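Local structure of NADPH-quinone reductase (Pediococcus pentosaceus ATCC 25745, 3HA2) at residues I6-E11 with A68-W73; Y62-P67 with S119-P124; G105-F108 with A112-K115; P138-H143 with Q161-N166. The protein probably passes electrons from NAD(P)H to quinones through a bound FMN, this chain being its flavodoxin-like domain. All coordinates share one frame; numbering follows the deposited sequence.

The four contacts illustrate how a flavodoxin-like domain packs helices on its parallel sheet and its connecting loops on one another. Interaction 1 and interaction 4 each join a helix to the sheet, with centres about 18 Å apart and on opposite sides of the chain's centre. Interaction 2 touches interaction 1 where Pro10 CG lies 3.4 Å from Tyr62 CE2, and interaction 3 through a probable hydrogen bond of 2.5 Å between Tyr64 OH and Glu114 OE1. It also meets interaction 4, with Met122 CB 3.7 Å from Ile139 CD1. The loops of 6-11, 62-67 and 105-108 follow strands 3-7, 54-60 and 94-101, the end of the sheet where relatives bind FMN.

Interaction 1: residues I6-E11 with A68-W73; sequences IVAHPE and ALLKQW
Ile6, near the end of strand 3-7, and Trp73, on helix 68-77, approach from opposite directions and meet over one face of the indole. The touching atoms are the ethyl branch of Ile6: CD1 comes to 3.8 Å from Trp73 CZ2, and CG1 stands 3.9 Å from that same CZ2, while the CG2 methyl also lies over this face. The branch reaches the ring because CG1 is anti to the carbonyl carbon of Ile6 (chi1 -54°).

Aliphatic packing makes up the rest. Leu70 crosses Ile6 at about a right angle, its CD1 4.2 Å from Ile6 CG2. One step beyond the strand, the methyl of Ala8 presses on the leucine stem, with Ala8 CB 3.7 Å from Leu70 CB; the two CA atoms are only 5.8 Å apart, a closeness that the small side chain of Ala8 allows. An alanine in place of Ile6 would probably open a gap over the indole face and leave Leu70 CD1 without one of its neighbours.

The polar bonds that frame the contact lead outside the two segments. Trp73 NE1 is hydrogen-bonded to Glu45 and the indole meets Phe40 edge-to-face, partners that probably help to fix the turn of the ring. Ile6 and Ala8 are fixed through backbone bonds to strand 54-60.

This is the helix-on-sheet packing of the flavodoxin-like fold. With every touching side chain buried and apolar, the two segments are held by shape and exclusion of water.

Interaction 2: residues Y62-P67 with S119-P124; sequences YWYSAP and SELMRP
One water molecule bridges the backbones of Tyr64 and Leu121, donating to both carbonyls: its oxygen is 2.6 Å from Leu121 O and 2.9 Å from Tyr64 O. It joins two loops of the flavodoxin-like fold, the one that leads from strand 54-60 into helix 68-77 and the break between helices 118-121 and 123-131. Where a helix ends, its last carbonyls lack the usual backbone donors, and here the water serves that of Leu121.

The first loop turns back sharply. Tyr62 to Ser65 form a type I' beta turn, closed in both senses, with Tyr62 N 2.9 Å from Ser65 O and Ser65 N 3.1 Å from Tyr62 O. Lys71 of the second subunit adds hydrogen bonds to Tyr62 O and Ala66 O, and Trp63 NE1 bonds to Met78 O of that subunit, so the turn also belongs to the dimer interface.

Beside the water, Leu121 packs on Tyr64 through apolar atoms. Its two methyls lie along the base of the Tyr64 side chain: CD2 is 4.0 Å from Tyr64 CB, and CD1 comes to the ring's edge, near its plane, at 4.0 Å from Tyr64 CD1. Met122, modelled as selenomethionine, starts off to one side, but bends at chi2 (-63°) and again at chi3, which brings its tip back toward the turn. Its CE methyl ends 4.1 Å from Tyr64 O, the carbonyl that also accepts from the water.

Interaction 3: residues G105-F108 with A112-K115; sequences GNAF and AAEK
Ala107 and Phe108 run close beside Ala113 and Glu114, with CA separations of 5.1 Å for Ala107 with Ala113 and 5.2 Å for Phe108 with Glu114. Both segments belong to the long connection of the flavodoxin-like fold between strand 94-101 and helix 118-121. A short 3-10 turn covers 105-107, and Ala112 to Lys115 form a type I beta turn. The two are pinned together by Glu114 N, which donates to Ala107 O over 2.9 Å with an N-H...O angle of 150°.

The methyl of Ala112 sits against two carbonyls, its CB 3.4 Å from both Asn106 O and Ala107 O.

The aliphatic part of Glu114 makes the contact with the ring. CG is anti to the carbonyl carbon (chi1 -54°), which lays it over one face of Phe108, with CB by the rim. The bend at chi2 then turns the carboxylate off: OE1 bonds to the Tyr64 hydroxyl and OE2 forms a salt bridge with Lys131 of the second subunit. This ties the 105-115 connection to the second subunit. Glu114 CB lies 3.8 Å from Phe108 CD1, and Glu114 CG makes a CH-pi contact 4.2 Å from the Phe108 ring centroid, 22° off its normal.

Interaction 4: residues P138-H143 with Q161-N166; sequences PILAVH and QQYATN
Tyr163, near the end of helix 150-165, reaches across to Leu140 and Pro138 of the 138-143 segment; its CB and face meet Leu140, its edge and hydroxyl Pro138. The CB starts beside the leucine tip, 4.0 Å from Leu140 CD2. With CG anti to the backbone N (chi1 -161°), the ring is directed toward the strand, and the two side chains slide past each other in opposite directions. Further out, Leu140 CB sits squarely over the middle of one ring face, a CH-pi contact 3.9 Å from the Tyr163 centroid and 4° off the normal. At the ring edge, CE1 lies 3.1 Å from Pro138 O, which is in the plane of the ring.

At the tip the hydroxyl has two polar partners. Tyr163 OH donates to Pro138 O over 2.6 Å and is also hydrogen-bonded to Ile97 N. It thus links Pro138 O to the neighbouring strand 94-101, next to the backbone bonds of Leu140 with Ile97 and Val99. A phenylalanine in place of Tyr163 would keep the CH-pi contact with Leu140 but would probably leave Pro138 O and Ile97 N without this mate.

This is the packing of a C-terminal helix on the edge strand that precedes it, as expected in the three-layer alpha/beta/alpha sandwich of the flavodoxin-like fold.

Interaction 1: residues I6-E11 with A68-W73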
loop_
_atom_site.group_PDB
_atom_site.type_symbol
_atom_site.label_atom_id
_atom_site.label_comp_id
_atom_site.label_asym_id
_atom_site.label_seq_id
_atom_site.Cartn_x
_atom_site.Cartn_y
_atom_site.Cartn_z
ATOM N N ILE A 6 11.404 4.964 11.342
ATOM C CA ILE A 6 11.285 5.503 9.983
ATOM C C ILE A 6 10.041 6.381 9.942
ATOM O O ILE A 6 8.908 5.881 9.997
ATOM C CB ILE A 6 11.102 4.388 8.920
ATOM C CG1 ILE A 6 12.213 3.331 9.007
ATOM C CG2 ILE A 6 11.018 5.010 7.503
ATOM C CD1 ILE A 6 13.618 3.888 8.854
ATOM N N VAL A 7 10.270 7.682 9.880
ATOM C CA VAL A 7 9.198 8.666 9.981
ATOM C C VAL A 7 8.814 9.072 8.574
ATOM O O VAL A 7 9.526 9.847 7.919
ATOM C CB VAL A 7 9.636 9.884 10.822
ATOM C CG1 VAL A 7 8.505 10.918 10.950
ATOM C CG2 VAL A 7 10.080 9.423 12.195
ATOM N N ALA A 8 7.695 8.525 8.111
ATOM C CA ALA A 8 7.261 8.695 6.734
ATOM C C ALA A 8 6.033 9.579 6.649
ATOM O O ALA A 8 5.048 9.212 6.021
ATOM C CB ALA A 8 6.991 7.339 6.074
ATOM N N HIS A 9 6.065 10.717 7.330
ATOM C CA HIS A 9 5.027 11.723 7.123
ATOM C C HIS A 9 5.470 12.532 5.912
ATOM O O HIS A 9 6.607 13.014 5.891
ATOM C CB HIS A 9 4.855 12.607 8.343
ATOM C CG HIS A 9 3.677 13.523 8.247
ATOM N ND1 HIS A 9 2.530 13.337 8.990
ATOM C CD2 HIS A 9 3.462 14.624 7.489
ATOM C CE1 HIS A 9 1.660 14.287 8.693
ATOM N NE2 HIS A 9 2.203 15.087 7.792
ATOM N N PRO A 10 4.596 12.658 4.889
ATOM C CA PRO A 10 4.977 13.255 3.605
ATOM C C PRO A 10 5.182 14.765 3.648
ATOM O O PRO A 10 5.800 15.322 2.741
ATOM C CB PRO A 10 3.786 12.934 2.694
ATOM C CG PRO A 10 2.969 11.948 3.430
ATOM C CD PRO A 10 3.186 12.233 4.873
ATOM N N GLU A 11 4.643 15.425 4.671
ATOM C CA GLU A 11 4.863 16.852 4.862
ATOM C C GLU A 11 5.346 17.111 6.280
ATOM O O GLU A 11 4.786 17.941 7.001
ATOM C CB GLU A 11 3.580 17.644 4.579
ATOM C CG GLU A 11 3.120 17.634 3.120
ATOM C CD GLU A 11 4.120 18.274 2.168
ATOM O OE1 GLU A 11 4.756 19.292 2.541
ATOM O OE2 GLU A 11 4.270 17.751 1.037
ATOM N N ALA A 68 2.885 7.198 -0.287
ATOM C CA ALA A 68 3.691 6.726 -1.406
ATOM C C ALA A 68 5.207 6.736 -1.127
ATOM O O ALA A 68 5.920 5.856 -1.597
ATOM C CB ALA A 68 3.376 7.552 -2.632
ATOM N N LEU A 69 5.703 7.732 -0.392
ATOM C CA LEU A 69 7.153 7.772 -0.117
ATOM C C LEU A 69 7.588 6.555 0.703
ATOM O O LEU A 69 8.658 6.012 0.455
ATOM C CB LEU A 69 7.612 9.068 0.575
ATOM C CG LEU A 69 9.165 9.224 0.608
ATOM C CD1 LEU A 69 9.820 9.129 -0.776
ATOM C CD2 LEU A 69 9.631 10.506 1.274
ATOM N N LEU A 70 6.765 6.108 1.648
ATOM C CA LEU A 70 7.120 4.881 2.379
ATOM C C LEU A 70 7.084 3.650 1.462
ATOM O O LEU A 70 7.946 2.778 1.555
ATOM C CB LEU A 70 6.258 4.659 3.628
ATOM C CG LEU A 70 6.626 3.405 4.452
ATOM C CD1 LEU A 70 8.082 3.445 4.963
ATOM C CD2 LEU A 70 5.673 3.205 5.612
ATOM N N LYS A 71 6.100 3.597 0.562
ATOM C CA LYS A 71 6.004 2.474 -0.356
ATOM C C LYS A 71 7.223 2.479 -1.281
ATOM O O LYS A 71 7.776 1.425 -1.587
ATOM C CB LYS A 71 4.720 2.554 -1.187
ATOM C CG LYS A 71 4.478 1.321 -2.031
ATOM C CD LYS A 71 4.172 0.124 -1.116
ATOM C CE LYS A 71 4.965 -1.115 -1.496
ATOM N NZ LYS A 71 4.736 -1.607 -2.890
ATOM N N GLN A 72 7.653 3.671 -1.706
ATOM C CA GLN A 72 8.866 3.776 -2.523
ATOM C C GLN A 72 10.098 3.244 -1.784
ATOM O O GLN A 72 10.928 2.558 -2.368
ATOM C CB GLN A 72 9.114 5.204 -3.002
ATOM C CG GLN A 72 10.230 5.318 -4.069
ATOM C CD GLN A 72 9.853 4.609 -5.363
ATOM O OE1 GLN A 72 10.142 3.428 -5.550
ATOM N NE2 GLN A 72 9.139 5.312 -6.230
ATOM N N TRP A 73 10.203 3.561 -0.495
ATOM C CA TRP A 73 11.321 3.076 0.335
ATOM C C TRP A 73 11.272 1.558 0.434
ATOM O O TRP A 73 12.296 0.888 0.295
ATOM C CB TRP A 73 11.205 3.749 1.704
ATOM C CG TRP A 73 12.239 3.441 2.755
ATOM C CD1 TRP A 73 13.410 4.107 2.989
ATOM C CD2 TRP A 73 12.111 2.475 3.791
ATOM N NE1 TRP A 73 14.045 3.573 4.092
ATOM C CE2 TRP A 73 13.275 2.556 4.589
ATOM C CE3 TRP A 73 11.150 1.496 4.086
ATOM C CZ2 TRP A 73 13.487 1.724 5.696
ATOM C CZ3 TRP A 73 11.354 0.672 5.213
ATOM C CH2 TRP A 73 12.525 0.795 5.989
#

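Interaction 2: residues Y62-P67 with S119-P124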
loop_
_atom_site.group_PDB
_atom_site.type_symbol
_atom_site.label_atom_id
_atom_site.label_comp_id
_atom_site.label_asym_id
_atom_site.label_seq_id
_atom_site.Cartn_x
_atom_site.Cartn_y
_atom_site.Cartn_z
ATOM N N TYR A 62 -3.191 6.911 4.569
ATOM C CA TYR A 62 -3.686 7.620 3.385
ATOM C C TYR A 62 -4.417 6.580 2.541
ATOM O O TYR A 62 -3.800 5.610 2.092
ATOM C CB TYR A 62 -2.506 8.178 2.579
ATOM C CG TYR A 62 -1.886 9.460 3.108
ATOM C CD1 TYR A 62 -2.281 9.998 4.325
ATOM C CD2 TYR A 62 -0.902 10.131 2.378
ATOM C CE1 TYR A 62 -1.733 11.164 4.819
ATOM C CE2 TYR A 62 -0.345 11.315 2.868
ATOM C CZ TYR A 62 -0.766 11.806 4.099
ATOM O OH TYR A 62 -0.239 12.962 4.632
ATOM N N TRP A 63 -5.719 6.773 2.332
ATOM C CA TRP A 63 -6.538 5.746 1.646
ATOM C C TRP A 63 -6.214 4.313 2.094
ATOM O O TRP A 63 -5.912 3.435 1.268
ATOM C CB TRP A 63 -6.455 5.865 0.108
ATOM C CG TRP A 63 -7.133 7.118 -0.426
ATOM C CD1 TRP A 63 -6.534 8.135 -1.109
ATOM C CD2 TRP A 63 -8.517 7.482 -0.292
ATOM N NE1 TRP A 63 -7.460 9.106 -1.413
ATOM C CE2 TRP A 63 -8.683 8.731 -0.931
ATOM C CE3 TRP A 63 -9.636 6.865 0.288
ATOM C CZ2 TRP A 63 -9.929 9.395 -0.998
ATOM C CZ3 TRP A 63 -10.875 7.523 0.226
ATOM C CH2 TRP A 63 -11.008 8.776 -0.414
ATOM N N TYR A 64 -6.285 4.104 3.410
ATOM C CA TYR A 64 -6.181 2.794 4.039
ATOM C C TYR A 64 -4.804 2.127 3.883
ATOM O O TYR A 64 -4.682 0.922 4.077
ATOM C CB TYR A 64 -7.316 1.878 3.534
ATOM C CG TYR A 64 -8.646 2.566 3.604
ATOM C CD1 TYR A 64 -9.319 2.686 4.816
ATOM C CD2 TYR A 64 -9.223 3.126 2.466
ATOM C CE1 TYR A 64 -10.536 3.316 4.902
ATOM C CE2 TYR A 64 -10.436 3.785 2.540
ATOM C CZ TYR A 64 -11.089 3.869 3.760
ATOM O OH TYR A 64 -12.295 4.523 3.839
ATOM N N SER A 65 -3.778 2.913 3.544
ATOM C CA SER A 65 -2.425 2.363 3.390
ATOM C C SER A 65 -1.359 3.413 3.668
ATOM O O SER A 65 -1.672 4.570 3.919
ATOM C CB SER A 65 -2.231 1.740 1.993
ATOM O OG SER A 65 -2.709 2.600 0.989
ATOM N N ALA A 66 -0.095 3.002 3.633
ATOM C CA ALA A 66 1.023 3.918 3.812
ATOM C C ALA A 66 1.130 4.948 2.678
ATOM O O ALA A 66 0.732 4.652 1.552
ATOM C CB ALA A 66 2.317 3.107 3.916
ATOM N N PRO A 67 1.674 6.146 2.968
ATOM C CA PRO A 67 1.966 7.157 1.944
ATOM C C PRO A 67 2.936 6.608 0.893
ATOM O O PRO A 67 3.716 5.680 1.151
ATOM C CB PRO A 67 2.658 8.289 2.725
ATOM C CG PRO A 67 2.274 8.062 4.139
ATOM C CD PRO A 67 2.037 6.611 4.317
ATOM N N SER A 119 -5.732 -3.969 11.905
ATOM C CA SER A 119 -5.001 -5.235 11.710
ATOM C C SER A 119 -5.153 -5.754 10.286
ATOM O O SER A 119 -4.184 -6.126 9.634
ATOM C CB SER A 119 -5.526 -6.312 12.664
ATOM O OG SER A 119 -5.028 -6.155 13.974
ATOM N N GLU A 120 -6.385 -5.785 9.801
ATOM C CA GLU A 120 -6.639 -6.250 8.435
ATOM C C GLU A 120 -6.019 -5.348 7.371
ATOM O O GLU A 120 -5.498 -5.823 6.361
ATOM C CB GLU A 120 -8.141 -6.332 8.224
ATOM C CG GLU A 120 -8.806 -7.422 9.064
ATOM C CD GLU A 120 -10.298 -7.276 8.997
ATOM O OE1 GLU A 120 -10.884 -6.620 9.904
ATOM O OE2 GLU A 120 -10.869 -7.750 7.987
ATOM N N LEU A 121 -6.081 -4.045 7.592
ATOM C CA LEU A 121 -5.526 -3.086 6.631
ATOM C C LEU A 121 -4.005 -3.096 6.577
ATOM O O LEU A 121 -3.420 -2.816 5.525
ATOM C CB LEU A 121 -6.027 -1.662 6.916
ATOM C CG LEU A 121 -7.540 -1.518 6.769
ATOM C CD1 LEU A 121 -7.999 -0.174 7.351
ATOM C CD2 LEU A 121 -7.964 -1.665 5.312
HETATM N N MSE A 122 -3.365 -3.456 7.682
HETATM C CA MSE A 122 -1.904 -3.485 7.719
HETATM C C MSE A 122 -1.333 -4.832 7.268
HETATM O O MSE A 122 -0.132 -5.070 7.405
HETATM C CB MSE A 122 -1.400 -3.141 9.137
HETATM C CG MSE A 122 -1.754 -1.726 9.630
HETATM SE SE MSE A 122 -0.938 -0.308 8.559
HETATM C CE MSE A 122 -2.465 0.071 7.404
ATOM N N ARG A 123 -2.184 -5.708 6.741
ATOM C CA ARG A 123 -1.758 -7.053 6.341
ATOM C C ARG A 123 -0.526 -7.074 5.412
ATOM O O ARG A 123 0.305 -7.956 5.562
ATOM C CB ARG A 123 -2.902 -7.858 5.695
ATOM C CG ARG A 123 -2.711 -9.376 5.886
ATOM C CD ARG A 123 -2.863 -9.744 7.357
ATOM N NE ARG A 123 -4.263 -9.895 7.695
ATOM C CZ ARG A 123 -4.780 -9.911 8.923
ATOM N NH1 ARG A 123 -4.030 -9.773 10.022
ATOM N NH2 ARG A 123 -6.092 -10.057 9.041
ATOM N N PRO A 124 -0.415 -6.136 4.440
ATOM C CA PRO A 124 0.825 -6.206 3.645
ATOM C C PRO A 124 2.106 -6.105 4.464
ATOM O O PRO A 124 3.106 -6.707 4.081
ATOM C CB PRO A 124 0.708 -5.018 2.677
ATOM C CG PRO A 124 -0.743 -4.723 2.606
ATOM C CD PRO A 124 -1.304 -5.060 3.964
HETATM O O HOH W 1 -2.591 -1.085 3.840
#

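Interaction 3: residues G105-F108 with A112-K115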
loop_
_atom_site.group_PDB
_atom_site.type_symbol
_atom_site.label_atom_id
_atom_site.label_comp_id
_atom_site.label_asym_id
_atom_site.label_seq_id
_atom_site.Cartn_x
_atom_site.Cartn_y
_atom_site.Cartn_z
ATOM N N GLY A 105 -11.185 5.585 16.050
ATOM C CA GLY A 105 -10.779 4.185 16.031
ATOM C C GLY A 105 -11.977 3.266 15.868
ATOM O O GLY A 105 -11.865 2.209 15.291
ATOM N N ASN A 106 -13.136 3.686 16.361
ATOM C CA ASN A 106 -14.321 2.824 16.311
ATOM C C ASN A 106 -14.913 2.622 14.909
ATOM O O ASN A 106 -15.754 1.753 14.735
ATOM C CB ASN A 106 -15.386 3.298 17.292
ATOM C CG ASN A 106 -14.982 3.048 18.749
ATOM O OD1 ASN A 106 -14.307 2.056 19.068
ATOM N ND2 ASN A 106 -15.381 3.951 19.630
ATOM N N ALA A 107 -14.450 3.385 13.908
ATOM C CA ALA A 107 -14.913 3.184 12.527
ATOM C C ALA A 107 -14.291 1.931 11.891
ATOM O O ALA A 107 -14.834 1.376 10.917
ATOM C CB ALA A 107 -14.569 4.410 11.686
ATOM N N PHE A 108 -13.158 1.490 12.446
ATOM C CA PHE A 108 -12.368 0.404 11.866
ATOM C C PHE A 108 -12.712 -0.943 12.499
ATOM O O PHE A 108 -11.945 -1.499 13.278
ATOM C CB PHE A 108 -10.870 0.688 11.994
ATOM C CG PHE A 108 -10.417 1.885 11.216
ATOM C CD1 PHE A 108 -10.168 1.781 9.853
ATOM C CD2 PHE A 108 -10.248 3.127 11.851
ATOM C CE1 PHE A 108 -9.739 2.899 9.119
ATOM C CE2 PHE A 108 -9.841 4.260 11.120
ATOM C CZ PHE A 108 -9.587 4.142 9.754
ATOM N N ALA A 112 -19.087 -1.300 11.201
ATOM C CA ALA A 112 -18.918 0.152 11.314
ATOM C C ALA A 112 -18.591 0.747 9.956
ATOM O O ALA A 112 -18.509 0.019 8.969
ATOM C CB ALA A 112 -17.833 0.493 12.318
ATOM N N ALA A 113 -18.370 2.063 9.918
ATOM C CA ALA A 113 -18.209 2.786 8.651
ATOM C C ALA A 113 -17.151 2.188 7.702
ATOM O O ALA A 113 -17.386 2.088 6.490
ATOM C CB ALA A 113 -17.899 4.268 8.926
ATOM N N GLU A 114 -16.002 1.784 8.252
ATOM C CA GLU A 114 -14.864 1.351 7.442
ATOM C C GLU A 114 -14.778 -0.163 7.218
ATOM O O GLU A 114 -13.950 -0.621 6.433
ATOM C CB GLU A 114 -13.539 1.894 8.014
ATOM C CG GLU A 114 -13.484 3.410 8.235
ATOM C CD GLU A 114 -13.763 4.266 6.990
ATOM O OE1 GLU A 114 -13.572 3.799 5.839
ATOM O OE2 GLU A 114 -14.165 5.436 7.178
ATOM N N LYS A 115 -15.626 -0.915 7.927
ATOM C CA LYS A 115 -15.796 -2.372 7.789
ATOM C C LYS A 115 -14.595 -3.227 8.189
ATOM O O LYS A 115 -14.786 -4.401 8.544
ATOM C CB LYS A 115 -16.248 -2.776 6.367
ATOM C CG LYS A 115 -17.558 -2.104 5.887
ATOM C CD LYS A 115 -17.999 -2.717 4.564
ATOM C CE LYS A 115 -19.455 -2.388 4.271
ATOM N NZ LYS A 115 -19.760 -2.824 2.886
#

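Interaction 4: residues P138-H143 with Q161-N166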
loop_
_atom_site.group_PDB
_atom_site.type_symbol
_atom_site.label_atom_id
_atom_site.label_comp_id
_atom_site.label_asym_id
_atom_site.label_seq_id
_atom_site.Cartn_x
_atom_site.Cartn_y
_atom_site.Cartn_z
ATOM N N PRO A 138 2.464 -6.060 17.789
ATOM C CA PRO A 138 1.120 -5.507 17.670
ATOM C C PRO A 138 1.276 -4.080 17.157
ATOM O O PRO A 138 2.246 -3.426 17.481
ATOM C CB PRO A 138 0.611 -5.490 19.112
ATOM C CG PRO A 138 1.405 -6.486 19.812
ATOM C CD PRO A 138 2.764 -6.462 19.173
ATOM N N ILE A 139 0.332 -3.632 16.345
ATOM C CA ILE A 139 0.331 -2.286 15.751
ATOM C C ILE A 139 -0.033 -1.216 16.777
ATOM O O ILE A 139 -0.938 -1.414 17.577
ATOM C CB ILE A 139 -0.711 -2.252 14.625
ATOM C CG1 ILE A 139 -0.369 -3.332 13.573
ATOM C CG2 ILE A 139 -0.838 -0.836 14.003
ATOM C CD1 ILE A 139 -1.573 -3.827 12.772
ATOM N N LEU A 140 0.667 -0.080 16.750
ATOM C CA LEU A 140 0.263 1.055 17.596
ATOM C C LEU A 140 -0.565 1.995 16.719
ATOM O O LEU A 140 -0.006 2.754 15.931
ATOM C CB LEU A 140 1.483 1.772 18.218
ATOM C CG LEU A 140 1.123 2.950 19.143
ATOM C CD1 LEU A 140 0.161 2.506 20.219
ATOM C CD2 LEU A 140 2.378 3.501 19.773
ATOM N N ALA A 141 -1.889 1.915 16.841
ATOM C CA ALA A 141 -2.779 2.796 16.059
ATOM C C ALA A 141 -3.056 4.071 16.850
ATOM O O ALA A 141 -3.356 4.016 18.055
ATOM C CB ALA A 141 -4.085 2.073 15.678
ATOM N N VAL A 142 -2.928 5.210 16.173
ATOM C CA VAL A 142 -3.045 6.521 16.805
ATOM C C VAL A 142 -4.187 7.252 16.103
ATOM O O VAL A 142 -4.022 7.749 14.996
ATOM C CB VAL A 142 -1.717 7.308 16.678
ATOM C CG1 VAL A 142 -1.831 8.706 17.283
ATOM C CG2 VAL A 142 -0.562 6.532 17.335
ATOM N N HIS A 143 -5.334 7.340 16.774
ATOM C CA HIS A 143 -6.542 7.882 16.162
ATOM C C HIS A 143 -6.871 9.284 16.690
ATOM O O HIS A 143 -7.124 9.457 17.880
ATOM C CB HIS A 143 -7.716 6.949 16.422
ATOM C CG HIS A 143 -7.587 5.608 15.778
ATOM N ND1 HIS A 143 -7.362 4.457 16.502
ATOM C CD2 HIS A 143 -7.683 5.227 14.486
ATOM C CE1 HIS A 143 -7.316 3.425 15.682
ATOM N NE2 HIS A 143 -7.516 3.862 14.454
ATOM N N GLN A 161 6.472 5.576 23.880
ATOM C CA GLN A 161 7.796 5.385 24.481
ATOM C C GLN A 161 8.091 3.914 24.764
ATOM O O GLN A 161 9.181 3.433 24.468
ATOM C CB GLN A 161 7.932 6.188 25.780
ATOM C CG GLN A 161 8.023 7.678 25.585
ATOM C CD GLN A 161 7.989 8.426 26.909
ATOM O OE1 GLN A 161 7.472 7.914 27.912
ATOM N NE2 GLN A 161 8.533 9.643 26.918
ATOM N N GLN A 162 7.119 3.209 25.335
ATOM C CA GLN A 162 7.244 1.769 25.593
ATOM C C GLN A 162 7.396 0.985 24.296
ATOM O O GLN A 162 8.223 0.070 24.196
ATOM C CB GLN A 162 6.019 1.264 26.354
ATOM C CG GLN A 162 5.916 1.835 27.771
ATOM C CD GLN A 162 7.151 1.507 28.584
ATOM O OE1 GLN A 162 7.449 0.334 28.836
ATOM N NE2 GLN A 162 7.890 2.541 28.986
ATOM N N TYR A 163 6.600 1.376 23.304
ATOM C CA TYR A 163 6.611 0.738 21.986
ATOM C C TYR A 163 8.004 0.806 21.365
ATOM O O TYR A 163 8.487 -0.170 20.802
ATOM C CB TYR A 163 5.559 1.386 21.081
ATOM C CG TYR A 163 5.172 0.540 19.873
ATOM C CD1 TYR A 163 4.460 -0.653 20.033
ATOM C CD2 TYR A 163 5.520 0.937 18.569
ATOM C CE1 TYR A 163 4.097 -1.443 18.920
ATOM C CE2 TYR A 163 5.152 0.154 17.450
ATOM C CZ TYR A 163 4.445 -1.027 17.645
ATOM O OH TYR A 163 4.097 -1.801 16.551
ATOM N N ALA A 164 8.660 1.956 21.515
ATOM C CA ALA A 164 9.994 2.184 20.981
ATOM C C ALA A 164 11.130 1.572 21.804
ATOM O O ALA A 164 12.208 1.330 21.272
ATOM C CB ALA A 164 10.235 3.690 20.797
ATOM N N THR A 165 10.916 1.331 23.098
ATOM C CA THR A 165 12.047 0.991 23.980
ATOM C C THR A 165 11.865 -0.261 24.832
ATOM O O THR A 165 12.853 -0.887 25.223
ATOM C CB THR A 165 12.399 2.144 24.958
ATOM O OG1 THR A 165 11.322 2.323 25.888
ATOM C CG2 THR A 165 12.648 3.448 24.227
ATOM N N ASN A 166 10.620 -0.595 25.170
ATOM C CA ASN A 166 10.374 -1.760 26.015
ATOM C C ASN A 166 10.919 -2.999 25.327
ATOM O O ASN A 166 10.395 -3.448 24.295
ATOM C CB ASN A 166 8.893 -1.919 26.365
ATOM C CG ASN A 166 8.614 -3.188 27.147
ATOM O OD1 ASN A 166 9.055 -3.340 28.287
ATOM N ND2 ASN A 166 7.870 -4.107 26.538
#